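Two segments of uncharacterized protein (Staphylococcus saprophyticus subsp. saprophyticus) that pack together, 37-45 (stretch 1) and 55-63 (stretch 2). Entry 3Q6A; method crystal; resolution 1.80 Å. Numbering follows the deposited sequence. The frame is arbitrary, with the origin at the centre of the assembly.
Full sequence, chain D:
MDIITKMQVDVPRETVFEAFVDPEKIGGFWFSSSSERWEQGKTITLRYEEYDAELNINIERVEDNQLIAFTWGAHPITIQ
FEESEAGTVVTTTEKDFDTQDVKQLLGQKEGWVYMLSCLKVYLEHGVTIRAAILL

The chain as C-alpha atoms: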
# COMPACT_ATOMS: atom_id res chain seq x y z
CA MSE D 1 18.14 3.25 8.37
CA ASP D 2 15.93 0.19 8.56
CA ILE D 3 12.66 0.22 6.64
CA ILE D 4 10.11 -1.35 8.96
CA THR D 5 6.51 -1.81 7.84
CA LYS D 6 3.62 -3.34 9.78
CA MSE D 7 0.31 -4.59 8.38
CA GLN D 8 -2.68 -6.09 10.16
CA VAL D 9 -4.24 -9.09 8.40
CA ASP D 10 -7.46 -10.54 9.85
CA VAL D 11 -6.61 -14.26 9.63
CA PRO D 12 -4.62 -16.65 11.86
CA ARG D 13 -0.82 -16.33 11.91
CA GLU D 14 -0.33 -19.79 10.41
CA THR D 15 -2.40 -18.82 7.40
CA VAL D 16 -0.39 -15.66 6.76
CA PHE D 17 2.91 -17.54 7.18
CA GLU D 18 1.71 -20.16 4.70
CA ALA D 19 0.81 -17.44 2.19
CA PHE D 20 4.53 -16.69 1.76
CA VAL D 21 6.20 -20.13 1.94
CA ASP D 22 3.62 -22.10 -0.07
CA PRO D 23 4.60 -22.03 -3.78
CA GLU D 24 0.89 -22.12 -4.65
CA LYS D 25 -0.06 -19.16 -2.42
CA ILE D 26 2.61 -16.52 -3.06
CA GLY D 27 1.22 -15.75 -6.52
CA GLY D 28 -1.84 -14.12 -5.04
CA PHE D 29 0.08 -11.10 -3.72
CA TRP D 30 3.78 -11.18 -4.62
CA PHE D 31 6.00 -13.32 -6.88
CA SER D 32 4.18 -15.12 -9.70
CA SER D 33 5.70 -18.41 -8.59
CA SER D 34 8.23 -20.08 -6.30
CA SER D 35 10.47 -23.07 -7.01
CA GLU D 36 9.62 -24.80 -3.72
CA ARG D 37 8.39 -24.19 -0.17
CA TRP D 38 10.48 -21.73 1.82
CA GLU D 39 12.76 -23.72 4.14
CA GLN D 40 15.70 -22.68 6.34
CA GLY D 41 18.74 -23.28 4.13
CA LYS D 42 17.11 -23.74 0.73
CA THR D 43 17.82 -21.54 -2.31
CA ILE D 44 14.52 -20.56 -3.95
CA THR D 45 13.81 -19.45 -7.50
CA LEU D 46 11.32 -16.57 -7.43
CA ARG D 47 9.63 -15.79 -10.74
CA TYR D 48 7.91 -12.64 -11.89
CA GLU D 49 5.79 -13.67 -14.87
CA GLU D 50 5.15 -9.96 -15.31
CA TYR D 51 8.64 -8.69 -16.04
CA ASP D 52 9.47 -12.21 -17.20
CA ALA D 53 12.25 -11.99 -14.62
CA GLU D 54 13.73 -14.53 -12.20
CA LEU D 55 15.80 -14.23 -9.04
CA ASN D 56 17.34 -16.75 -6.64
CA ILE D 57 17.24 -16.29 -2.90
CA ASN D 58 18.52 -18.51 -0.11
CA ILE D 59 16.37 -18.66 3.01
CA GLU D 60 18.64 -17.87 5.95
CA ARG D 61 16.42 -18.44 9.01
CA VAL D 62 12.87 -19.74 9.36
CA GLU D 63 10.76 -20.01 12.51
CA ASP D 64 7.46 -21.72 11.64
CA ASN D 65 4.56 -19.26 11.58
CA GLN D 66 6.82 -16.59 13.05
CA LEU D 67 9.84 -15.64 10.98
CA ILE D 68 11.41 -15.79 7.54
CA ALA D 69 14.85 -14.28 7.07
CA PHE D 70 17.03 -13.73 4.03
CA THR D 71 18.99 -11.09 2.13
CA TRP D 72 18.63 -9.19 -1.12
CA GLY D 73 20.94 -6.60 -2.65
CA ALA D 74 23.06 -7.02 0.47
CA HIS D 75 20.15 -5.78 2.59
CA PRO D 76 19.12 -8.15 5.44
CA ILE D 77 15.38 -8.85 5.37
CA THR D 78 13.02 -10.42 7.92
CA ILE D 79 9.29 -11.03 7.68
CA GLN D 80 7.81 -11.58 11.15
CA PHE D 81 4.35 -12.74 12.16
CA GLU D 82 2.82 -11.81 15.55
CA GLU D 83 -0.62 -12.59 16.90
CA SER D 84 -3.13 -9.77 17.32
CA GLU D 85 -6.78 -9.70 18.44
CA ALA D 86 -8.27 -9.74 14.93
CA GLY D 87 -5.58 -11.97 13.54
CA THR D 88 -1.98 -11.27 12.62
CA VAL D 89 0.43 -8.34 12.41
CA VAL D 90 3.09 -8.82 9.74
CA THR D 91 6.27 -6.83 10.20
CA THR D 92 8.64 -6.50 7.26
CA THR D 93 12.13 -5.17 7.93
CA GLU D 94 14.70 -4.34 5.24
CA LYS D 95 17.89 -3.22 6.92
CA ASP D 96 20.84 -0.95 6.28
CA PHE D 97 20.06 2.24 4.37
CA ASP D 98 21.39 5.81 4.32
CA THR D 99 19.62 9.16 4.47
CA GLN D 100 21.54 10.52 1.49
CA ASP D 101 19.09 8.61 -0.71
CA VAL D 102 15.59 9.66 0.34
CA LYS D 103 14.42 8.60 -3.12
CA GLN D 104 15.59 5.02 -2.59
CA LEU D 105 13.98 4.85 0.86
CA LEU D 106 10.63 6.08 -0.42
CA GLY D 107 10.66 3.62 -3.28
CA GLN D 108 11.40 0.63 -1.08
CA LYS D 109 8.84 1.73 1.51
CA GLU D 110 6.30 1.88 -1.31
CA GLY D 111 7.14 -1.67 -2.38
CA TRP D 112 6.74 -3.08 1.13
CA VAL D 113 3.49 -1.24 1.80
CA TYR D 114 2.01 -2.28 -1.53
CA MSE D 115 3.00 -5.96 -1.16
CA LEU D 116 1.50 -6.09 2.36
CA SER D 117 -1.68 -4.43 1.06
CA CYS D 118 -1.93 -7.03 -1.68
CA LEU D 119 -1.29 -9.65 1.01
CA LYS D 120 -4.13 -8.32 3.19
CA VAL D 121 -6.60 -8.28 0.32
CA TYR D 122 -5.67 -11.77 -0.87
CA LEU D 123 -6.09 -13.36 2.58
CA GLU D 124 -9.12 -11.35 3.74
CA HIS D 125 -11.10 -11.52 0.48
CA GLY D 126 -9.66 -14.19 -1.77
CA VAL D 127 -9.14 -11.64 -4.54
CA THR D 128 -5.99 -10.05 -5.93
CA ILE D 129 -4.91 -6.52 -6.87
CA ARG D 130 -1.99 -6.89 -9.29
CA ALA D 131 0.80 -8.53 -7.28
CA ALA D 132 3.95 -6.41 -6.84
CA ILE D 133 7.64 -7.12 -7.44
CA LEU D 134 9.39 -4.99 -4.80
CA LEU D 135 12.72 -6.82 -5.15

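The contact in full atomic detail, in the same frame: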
# COMPACT_ATOMS: atom_id res chain seq x y z
N ARG D 37 8.75 -24.77 -1.46
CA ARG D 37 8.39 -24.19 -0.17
C ARG D 37 9.61 -23.56 0.49
O ARG D 37 10.72 -24.08 0.41
CB ARG D 37 7.78 -25.25 0.75
CG ARG D 37 7.39 -24.74 2.13
CD ARG D 37 6.99 -25.88 3.07
NE ARG D 37 6.72 -25.40 4.42
CZ ARG D 37 5.54 -24.97 4.87
NH1 ARG D 37 4.48 -24.97 4.07
NH2 ARG D 37 5.42 -24.53 6.11
N TRP D 38 9.40 -22.43 1.15
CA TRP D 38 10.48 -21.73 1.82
C TRP D 38 10.94 -22.48 3.07
O TRP D 38 10.20 -22.60 4.05
CB TRP D 38 10.02 -20.31 2.17
CG TRP D 38 9.71 -19.47 0.97
CD1 TRP D 38 9.47 -19.90 -0.31
CD2 TRP D 38 9.59 -18.04 0.93
NE1 TRP D 38 9.22 -18.83 -1.14
CE2 TRP D 38 9.29 -17.68 -0.40
CE3 TRP D 38 9.71 -17.03 1.89
CZ2 TRP D 38 9.11 -16.35 -0.79
CZ3 TRP D 38 9.53 -15.70 1.50
CH2 TRP D 38 9.24 -15.38 0.17
N GLU D 39 12.18 -22.98 3.03
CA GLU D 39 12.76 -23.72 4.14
C GLU D 39 14.12 -23.16 4.54
O GLU D 39 14.88 -22.69 3.70
CB GLU D 39 12.90 -25.19 3.76
N GLN D 40 14.43 -23.20 5.83
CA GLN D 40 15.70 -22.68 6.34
C GLN D 40 16.90 -23.38 5.71
O GLN D 40 17.22 -24.52 6.04
CB GLN D 40 15.73 -22.86 7.87
CG GLN D 40 17.03 -22.46 8.54
CD GLN D 40 16.88 -22.38 10.05
OE1 GLN D 40 16.23 -21.47 10.57
NE2 GLN D 40 17.47 -23.34 10.76
N GLY D 41 17.57 -22.70 4.78
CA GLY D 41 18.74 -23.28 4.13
C GLY D 41 18.52 -23.73 2.70
O GLY D 41 19.37 -24.41 2.12
N LYS D 42 17.39 -23.37 2.11
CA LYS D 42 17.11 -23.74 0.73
C LYS D 42 17.18 -22.50 -0.17
O LYS D 42 16.76 -21.42 0.24
CB LYS D 42 15.72 -24.37 0.62
CG LYS D 42 15.59 -25.69 1.38
CD LYS D 42 16.43 -26.77 0.73
CE LYS D 42 16.35 -28.07 1.51
NZ LYS D 42 16.99 -27.94 2.84
N THR D 43 17.71 -22.66 -1.38
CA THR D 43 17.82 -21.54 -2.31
C THR D 43 16.61 -21.62 -3.23
O THR D 43 16.43 -22.58 -3.97
CB THR D 43 19.15 -21.60 -3.11
OG1 THR D 43 19.34 -20.37 -3.81
CG2 THR D 43 19.12 -22.75 -4.11
N ILE D 44 15.75 -20.60 -3.17
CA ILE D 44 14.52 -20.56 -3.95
C ILE D 44 14.54 -19.71 -5.21
O ILE D 44 15.12 -18.62 -5.22
CB ILE D 44 13.32 -20.04 -3.09
CG1 ILE D 44 13.22 -20.84 -1.78
CG2 ILE D 44 12.04 -20.15 -3.88
CD1 ILE D 44 12.87 -22.29 -1.96
N THR D 45 13.89 -20.19 -6.26
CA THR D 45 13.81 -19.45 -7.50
C THR D 45 12.46 -18.74 -7.53
O THR D 45 11.41 -19.37 -7.64
CB THR D 45 13.92 -20.39 -8.71
OG1 THR D 45 15.16 -21.11 -8.63
CG2 THR D 45 13.87 -19.60 -10.01
N LEU D 55 14.74 -14.49 -10.00
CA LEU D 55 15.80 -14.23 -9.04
C LEU D 55 15.89 -15.37 -8.04
O LEU D 55 14.89 -15.99 -7.70
CB LEU D 55 15.56 -12.89 -8.35
CG LEU D 55 14.29 -12.69 -7.55
CD1 LEU D 55 14.57 -12.94 -6.09
CD2 LEU D 55 13.80 -11.27 -7.74
N ASN D 56 17.11 -15.66 -7.59
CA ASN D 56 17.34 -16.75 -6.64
C ASN D 56 17.72 -16.23 -5.27
O ASN D 56 18.64 -15.44 -5.12
CB ASN D 56 18.43 -17.67 -7.17
CG ASN D 56 17.95 -18.53 -8.32
OD1 ASN D 56 18.75 -19.18 -9.00
ND2 ASN D 56 16.65 -18.54 -8.55
N ILE D 57 17.00 -16.71 -4.26
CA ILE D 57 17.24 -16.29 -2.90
C ILE D 57 17.35 -17.49 -1.98
O ILE D 57 16.57 -18.43 -2.10
CB ILE D 57 16.07 -15.40 -2.40
CG1 ILE D 57 15.91 -14.19 -3.34
CG2 ILE D 57 16.32 -14.93 -0.99
CD1 ILE D 57 14.94 -13.15 -2.83
N ASN D 58 18.32 -17.44 -1.08
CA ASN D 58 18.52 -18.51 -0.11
C ASN D 58 17.92 -18.10 1.23
O ASN D 58 18.26 -17.05 1.78
CB ASN D 58 20.00 -18.82 0.08
CG ASN D 58 20.25 -19.87 1.16
OD1 ASN D 58 19.74 -20.98 1.09
ND2 ASN D 58 21.02 -19.50 2.18
N ILE D 59 17.02 -18.93 1.74
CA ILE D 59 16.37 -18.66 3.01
C ILE D 59 17.34 -18.90 4.16
O ILE D 59 17.76 -20.02 4.41
CB ILE D 59 15.16 -19.57 3.16
CG1 ILE D 59 14.19 -19.27 2.02
CG2 ILE D 59 14.48 -19.33 4.49
CD1 ILE D 59 13.35 -20.44 1.61
N GLU D 60 17.70 -17.81 4.84
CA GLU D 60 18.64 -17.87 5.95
C GLU D 60 18.10 -18.48 7.25
O GLU D 60 18.67 -19.43 7.78
CB GLU D 60 19.19 -16.47 6.23
CG GLU D 60 20.18 -16.02 5.17
CD GLU D 60 20.48 -14.54 5.23
OE1 GLU D 60 20.50 -13.97 6.35
OE2 GLU D 60 20.72 -13.95 4.15
N ARG D 61 17.00 -17.94 7.77
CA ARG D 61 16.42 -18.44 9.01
C ARG D 61 14.92 -18.50 8.87
O ARG D 61 14.31 -17.61 8.27
CB ARG D 61 16.77 -17.51 10.18
CG ARG D 61 18.25 -17.20 10.28
CD ARG D 61 18.56 -16.15 11.35
NE ARG D 61 18.20 -16.58 12.70
CZ ARG D 61 17.00 -16.43 13.24
NH1 ARG D 61 16.02 -15.85 12.56
NH2 ARG D 61 16.77 -16.86 14.48
N VAL D 62 14.32 -19.56 9.41
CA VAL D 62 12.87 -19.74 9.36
C VAL D 62 12.36 -20.31 10.68
O VAL D 62 12.83 -21.35 11.14
CB VAL D 62 12.44 -20.68 8.23
CG1 VAL D 62 11.00 -21.10 8.41
CG2 VAL D 62 12.60 -19.98 6.90
N GLU D 63 11.41 -19.59 11.27
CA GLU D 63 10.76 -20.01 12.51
C GLU D 63 9.29 -20.16 12.11
O GLU D 63 8.61 -19.18 11.82
CB GLU D 63 10.94 -18.92 13.58
CG GLU D 63 12.35 -18.84 14.13
CD GLU D 63 12.57 -17.61 15.00
OE1 GLU D 63 11.69 -17.27 15.81
OE2 GLU D 63 13.64 -16.98 14.87

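The two stretches meet as antiparallel neighbours, strand 43-45 running against strand 55-58, and the backbone does most of the bonding. I44 and I57 form the hydrogen-bonded pair: I44 N donates to I57 O at 2.6 Å and I57 N to I44 O at 2.8 Å. T43 with N58 and T45 with N56 are the non-hydrogen-bonded pairs beside it, drawn close enough for CA-H...O contacts such as N56 CA to I44 O at 3.2 Å. The ladder of hydrogen bonds continues past the T43 with N58 pair: I59 N donates to K42 O (2.9 Å), and G41 N to I59 O (2.7 Å).

A type II turn from E39 to K42, closed by K42 N to E39 O at 3.0 Å, presents G41 N and K42 O to I59. Glycine suits position 41, because its positive phi would jam a CB against the preceding carbonyl oxygen.

One side chain joins the backbone bonding: the extended Q40 reaches across so that its OE1 accepts from V62 N at 2.9 Å, nearly linearly.

Apolar contact centres on I59, whose CD1 lies 3.4 Å from both W38 CB and I44 CG1; a branched aliphatic chain fills this buried space without needing polar partners. On the face of the sheet opposite I44 and I57, T43, T45, N56 and N58 suit a largely exposed surface, with T45 OG1 3.0 Å from N56 ND2.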